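Local coordinates for acetyltransferase (PDB 4JXR), which probably transfers an acetyl group from acetyl-CoA to an acceptor, as in phosphinothricin acetyltransferases of the GNAT superfamily, at residues 72-84 with 174-186. Sequence-based numbering, arbitrary orientation.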
loop_
_atom_site.group_PDB
_atom_site.type_symbol
_atom_site.label_atom_id
_atom_site.label_comp_id
_atom_site.label_asym_id
_atom_site.label_seq_id
_atom_site.Cartn_x
_atom_site.Cartn_y
_atom_site.Cartn_z
ATOM N N ALA A 72 -6.937 -9.652 9.273
ATOM C CA ALA A 72 -6.782 -9.400 7.869
ATOM C C ALA A 72 -7.483 -8.120 7.514
ATOM O O ALA A 72 -8.484 -7.748 8.146
ATOM C CB ALA A 72 -7.354 -10.550 7.037
ATOM N N SER A 73 -6.982 -7.413 6.529
ATOM C CA SER A 73 -7.644 -6.242 6.024
ATOM C C SER A 73 -7.209 -6.034 4.574
ATOM O O SER A 73 -6.479 -6.844 3.996
ATOM C CB SER A 73 -7.304 -5.037 6.871
ATOM O OG SER A 73 -8.158 -3.948 6.505
ATOM N N ALA A 74 -7.680 -4.961 3.943
ATOM C CA ALA A 74 -7.259 -4.684 2.574
ATOM C C ALA A 74 -5.779 -4.371 2.526
ATOM O O ALA A 74 -5.241 -3.692 3.403
ATOM C CB ALA A 74 -8.010 -3.505 2.034
ATOM N N PHE A 75 -5.141 -4.766 1.430
ATOM C CA PHE A 75 -3.844 -4.200 1.069
ATOM C C PHE A 75 -4.044 -2.720 0.667
ATOM O O PHE A 75 -3.388 -1.832 1.186
ATOM C CB PHE A 75 -3.287 -5.007 -0.106
ATOM C CG PHE A 75 -2.071 -4.382 -0.716
ATOM C CD1 PHE A 75 -0.901 -4.302 -0.035
ATOM C CD2 PHE A 75 -2.088 -3.865 -1.985
ATOM C CE1 PHE A 75 0.220 -3.679 -0.572
ATOM C CE2 PHE A 75 -0.989 -3.239 -2.539
ATOM C CZ PHE A 75 0.168 -3.122 -1.829
ATOM N N ARG A 76 -4.964 -2.478 -0.247
ATOM C CA ARG A 76 -5.489 -1.189 -0.623
ATOM C C ARG A 76 -6.976 -1.389 -0.899
ATOM O O ARG A 76 -7.368 -2.396 -1.431
ATOM C CB ARG A 76 -4.810 -0.605 -1.876
ATOM C CG ARG A 76 -3.390 -0.219 -1.658
ATOM C CD ARG A 76 -2.594 0.369 -2.838
ATOM N NE ARG A 76 -1.387 1.011 -2.326
ATOM C CZ ARG A 76 -0.497 1.681 -3.066
ATOM N NH1 ARG A 76 -0.568 1.689 -4.386
ATOM N NH2 ARG A 76 0.484 2.309 -2.477
ATOM N N ASN A 77 -7.795 -0.454 -0.459
ATOM C CA ASN A 77 -9.250 -0.616 -0.563
ATOM C C ASN A 77 -9.793 -0.088 -1.894
ATOM O O ASN A 77 -10.773 0.627 -1.910
ATOM C CB ASN A 77 -9.925 0.088 0.599
ATOM C CG ASN A 77 -9.693 1.562 0.568
ATOM O OD1 ASN A 77 -9.021 2.073 -0.262
ATOM N ND2 ASN A 77 -10.315 2.255 1.479
ATOM N N ARG A 78 -9.178 -0.451 -3.002
ATOM C CA ARG A 78 -9.643 -0.171 -4.352
ATOM C C ARG A 78 -10.278 -1.449 -4.890
ATOM O O ARG A 78 -9.880 -2.580 -4.568
ATOM C CB ARG A 78 -8.564 0.326 -5.296
ATOM C CG ARG A 78 -7.833 1.659 -4.952
ATOM C CD ARG A 78 -8.709 2.766 -4.354
ATOM N NE ARG A 78 -8.066 4.102 -4.362
ATOM C CZ ARG A 78 -8.639 5.221 -3.920
ATOM N NH1 ARG A 78 -7.993 6.389 -3.982
ATOM N NH2 ARG A 78 -9.851 5.186 -3.391
ATOM N N THR A 79 -11.311 -1.235 -5.696
ATOM C CA THR A 79 -12.170 -2.281 -6.183
ATOM C C THR A 79 -11.436 -3.520 -6.662
ATOM O O THR A 79 -11.770 -4.649 -6.279
ATOM C CB THR A 79 -13.094 -1.748 -7.281
ATOM O OG1 THR A 79 -13.737 -0.577 -6.838
ATOM C CG2 THR A 79 -14.108 -2.811 -7.690
ATOM N N ALA A 80 -10.461 -3.354 -7.553
ATOM C CA ALA A 80 -9.843 -4.517 -8.151
ATOM C C ALA A 80 -9.036 -5.347 -7.180
ATOM O O ALA A 80 -8.731 -6.472 -7.486
ATOM C CB ALA A 80 -9.057 -4.155 -9.376
ATOM N N TYR A 81 -8.660 -4.782 -6.020
ATOM C CA TYR A 81 -7.953 -5.498 -4.980
ATOM C C TYR A 81 -8.854 -6.266 -4.024
ATOM O O TYR A 81 -8.395 -6.806 -3.035
ATOM C CB TYR A 81 -7.089 -4.554 -4.146
ATOM C CG TYR A 81 -5.860 -3.982 -4.785
ATOM C CD1 TYR A 81 -4.817 -4.800 -5.213
ATOM C CD2 TYR A 81 -5.665 -2.613 -4.862
ATOM C CE1 TYR A 81 -3.598 -4.244 -5.624
ATOM C CE2 TYR A 81 -4.451 -2.047 -5.318
ATOM C CZ TYR A 81 -3.460 -2.877 -5.711
ATOM O OH TYR A 81 -2.242 -2.347 -6.139
ATOM N N ARG A 82 -10.175 -6.342 -4.294
ATOM C CA ARG A 82 -11.077 -6.861 -3.265
ATOM C C ARG A 82 -10.844 -8.317 -2.891
ATOM O O ARG A 82 -11.229 -8.711 -1.778
ATOM C CB ARG A 82 -12.539 -6.623 -3.657
ATOM C CG ARG A 82 -13.008 -7.363 -4.903
ATOM C CD ARG A 82 -14.303 -6.735 -5.407
ATOM N NE ARG A 82 -14.851 -7.354 -6.612
ATOM C CZ ARG A 82 -14.412 -7.139 -7.846
ATOM N NH1 ARG A 82 -13.404 -6.320 -8.071
ATOM N NH2 ARG A 82 -15.019 -7.736 -8.871
ATOM N N PHE A 83 -10.248 -9.114 -3.748
ATOM C CA PHE A 83 -9.955 -10.518 -3.444
ATOM C C PHE A 83 -8.599 -10.715 -2.786
ATOM O O PHE A 83 -8.208 -11.858 -2.515
ATOM C CB PHE A 83 -10.049 -11.386 -4.710
ATOM C CG PHE A 83 -11.410 -11.286 -5.340
ATOM C CD1 PHE A 83 -12.493 -11.915 -4.805
ATOM C CD2 PHE A 83 -11.596 -10.489 -6.462
ATOM C CE1 PHE A 83 -13.768 -11.724 -5.378
ATOM C CE2 PHE A 83 -12.860 -10.310 -7.017
ATOM C CZ PHE A 83 -13.911 -10.931 -6.481
ATOM N N LEU A 84 -7.883 -9.628 -2.511
ATOM C CA LEU A 84 -6.566 -9.625 -1.837
ATOM C C LEU A 84 -6.739 -9.117 -0.423
ATOM O O LEU A 84 -7.342 -8.073 -0.183
ATOM C CB LEU A 84 -5.647 -8.698 -2.611
ATOM C CG LEU A 84 -4.269 -8.425 -1.966
ATOM C CD1 LEU A 84 -3.446 -9.662 -1.848
ATOM C CD2 LEU A 84 -3.542 -7.351 -2.737
ATOM N N PRO A 174 -13.847 -15.414 -9.610
ATOM C CA PRO A 174 -14.702 -15.384 -8.418
ATOM C C PRO A 174 -16.178 -15.326 -8.769
ATOM O O PRO A 174 -16.562 -14.643 -9.676
ATOM C CB PRO A 174 -14.293 -14.123 -7.631
ATOM C CG PRO A 174 -12.894 -14.049 -7.992
ATOM C CD PRO A 174 -12.949 -14.272 -9.556
ATOM N N THR A 175 -16.961 -15.861 -7.860
ATOM C CA THR A 175 -18.409 -15.847 -8.025
ATOM C C THR A 175 -18.944 -14.435 -7.884
ATOM O O THR A 175 -18.675 -13.777 -6.876
ATOM C CB THR A 175 -19.007 -16.764 -6.979
ATOM O OG1 THR A 175 -18.405 -18.055 -7.152
ATOM C CG2 THR A 175 -20.489 -16.860 -7.139
ATOM N N GLU A 176 -19.687 -13.936 -8.884
ATOM C CA GLU A 176 -20.249 -12.611 -8.824
ATOM C C GLU A 176 -21.292 -12.511 -7.746
ATOM O O GLU A 176 -22.148 -13.379 -7.587
ATOM C CB GLU A 176 -20.832 -12.148 -10.177
ATOM C CG GLU A 176 -19.798 -12.004 -11.271
ATOM C CD GLU A 176 -20.423 -11.585 -12.582
ATOM O OE1 GLU A 176 -21.634 -11.237 -12.586
ATOM O OE2 GLU A 176 -19.698 -11.607 -13.606
ATOM N N GLY A 177 -21.267 -11.409 -7.048
ATOM C CA GLY A 177 -22.326 -11.028 -6.150
ATOM C C GLY A 177 -22.339 -11.673 -4.794
ATOM O O GLY A 177 -23.282 -11.490 -4.051
ATOM N N VAL A 178 -21.284 -12.401 -4.459
ATOM C CA VAL A 178 -21.168 -12.943 -3.119
ATOM C C VAL A 178 -19.839 -12.472 -2.555
ATOM O O VAL A 178 -18.831 -12.310 -3.287
ATOM C CB VAL A 178 -21.227 -14.474 -2.994
ATOM C CG1 VAL A 178 -22.445 -15.071 -3.701
ATOM C CG2 VAL A 178 -20.058 -15.153 -3.585
ATOM N N TYR A 179 -19.860 -12.186 -1.258
ATOM C CA TYR A 179 -18.671 -11.696 -0.568
ATOM C C TYR A 179 -17.499 -12.599 -0.909
ATOM O O TYR A 179 -17.658 -13.788 -0.880
ATOM C CB TYR A 179 -18.947 -11.709 0.949
ATOM C CG TYR A 179 -17.839 -11.073 1.799
ATOM C CD1 TYR A 179 -17.879 -9.740 2.080
ATOM C CD2 TYR A 179 -16.789 -11.816 2.303
ATOM C CE1 TYR A 179 -16.898 -9.121 2.863
ATOM C CE2 TYR A 179 -15.788 -11.216 3.046
ATOM C CZ TYR A 179 -15.849 -9.875 3.357
ATOM O OH TYR A 179 -14.849 -9.328 4.118
ATOM N N PRO A 180 -16.292 -12.026 -1.176
ATOM C CA PRO A 180 -15.915 -10.596 -1.063
ATOM C C PRO A 180 -16.059 -9.819 -2.364
ATOM O O PRO A 180 -15.576 -8.685 -2.456
ATOM C CB PRO A 180 -14.453 -10.687 -0.595
ATOM C CG PRO A 180 -13.963 -11.904 -1.338
ATOM C CD PRO A 180 -15.117 -12.878 -1.305
ATOM N N ASP A 181 -16.741 -10.370 -3.378
ATOM C CA ASP A 181 -16.983 -9.617 -4.609
ATOM C C ASP A 181 -17.753 -8.349 -4.343
ATOM O O ASP A 181 -17.685 -7.409 -5.149
ATOM C CB ASP A 181 -17.783 -10.481 -5.598
ATOM C CG ASP A 181 -17.879 -9.858 -6.940
ATOM O OD1 ASP A 181 -16.852 -9.498 -7.530
ATOM O OD2 ASP A 181 -19.023 -9.732 -7.467
ATOM N N THR A 182 -18.511 -8.327 -3.267
ATOM C CA THR A 182 -19.334 -7.204 -2.883
ATOM C C THR A 182 -18.588 -6.048 -2.203
ATOM O O THR A 182 -19.181 -5.016 -1.926
ATOM C CB THR A 182 -20.439 -7.687 -1.954
ATOM O OG1 THR A 182 -19.814 -8.429 -0.908
ATOM C CG2 THR A 182 -21.387 -8.607 -2.683
ATOM N N LEU A 183 -17.284 -6.230 -1.895
ATOM C CA LEU A 183 -16.500 -5.162 -1.273
ATOM C C LEU A 183 -16.089 -4.133 -2.293
ATOM O O LEU A 183 -15.710 -4.423 -3.422
ATOM C CB LEU A 183 -15.226 -5.713 -0.641
ATOM C CG LEU A 183 -15.365 -6.399 0.693
ATOM C CD1 LEU A 183 -14.056 -7.056 1.045
ATOM C CD2 LEU A 183 -15.724 -5.409 1.755
ATOM N N TYR A 184 -16.083 -2.889 -1.833
ATOM C CA TYR A 184 -15.502 -1.786 -2.580
ATOM C C TYR A 184 -16.164 -1.534 -3.912
ATOM O O TYR A 184 -15.513 -1.210 -4.887
ATOM C CB TYR A 184 -13.965 -1.922 -2.730
ATOM C CG TYR A 184 -13.302 -2.275 -1.396
ATOM C CD1 TYR A 184 -13.613 -1.614 -0.213
ATOM C CD2 TYR A 184 -12.361 -3.256 -1.325
ATOM C CE1 TYR A 184 -13.059 -1.991 0.997
ATOM C CE2 TYR A 184 -11.787 -3.657 -0.131
ATOM C CZ TYR A 184 -12.168 -3.034 1.026
ATOM O OH TYR A 184 -11.663 -3.385 2.275
ATOM N N ARG A 185 -17.488 -1.686 -3.975
ATOM C CA ARG A 185 -18.269 -1.508 -5.194
ATOM C C ARG A 185 -19.103 -0.242 -5.024
ATOM O O ARG A 185 -19.436 0.142 -3.913
ATOM C CB ARG A 185 -19.173 -2.703 -5.473
ATOM C CG ARG A 185 -18.484 -4.023 -5.349
ATOM C CD ARG A 185 -17.251 -4.237 -6.220
ATOM N NE ARG A 185 -17.480 -4.143 -7.651
ATOM C CZ ARG A 185 -17.876 -5.171 -8.371
ATOM N NH1 ARG A 185 -18.127 -6.364 -7.849
ATOM N NH2 ARG A 185 -17.999 -5.006 -9.679
ATOM N N SER A 186 -19.426 0.405 -6.086
ATOM C CA SER A 186 -20.132 1.689 -5.894
ATOM C C SER A 186 -20.612 2.212 -7.240
ATOM O O SER A 186 -21.158 3.316 -7.351
ATOM C CB SER A 186 -19.254 2.715 -5.122
ATOM O OG SER A 186 -18.127 3.164 -5.868
ATOM O OXT SER A 186 -20.462 1.490 -8.234
#
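Asp181 OD1 is gripped side-on by Arg82, whose NH2 donates at 2.9 Å from OD1, nearly in line with the C-O bond, and whose NE comes from above the carboxylate plane. This salt bridge fastens the C-terminal tail, 174-186, to the loop joining strands 66-74 and 84-91 of the GNAT sheet. Arginine suits the place because its flat head serves two segments at once: NH1 also reaches Thr79 O at 2.9 Å within its own loop, which fixes the rotation of the guanidinium. The other carboxylate oxygen, OD2, works within the tail, accepting from Gly177 N at 2.8 Å.

Phe83 CE2 lies over one face of the Arg82 guanidinium and Arg185 CZ over the other, both off centre. Arg82 and Arg185 share the Asp181 carboxylate in one salt-bridge network, and Arg185 NH2 also pairs with Glu34 of the second subunit. A bend at chi2 (-57°) helps fold Arg185 back so that NH1 can donate to Asp181 O.

Arg82 CG lies off centre over one face of the Phe83 ring; over the middle of the opposite face sits Pro174 CG, 3.6 Å from the centroid, a CH-pi contact suited to proline's compact ring. The flat Tyr184 ring fits between Asn77 CB and Leu183 CB, and its hydroxyl touches Ala74 CB and hydrogen-bonds to Tyr54 OH. Threonine suits position 79 because its hydroxyl, held beside the backbone N (chi1 -51°), donates from OG1 to Tyr184 O over 2.7 Å, at a C=O...OG1 angle of 171°.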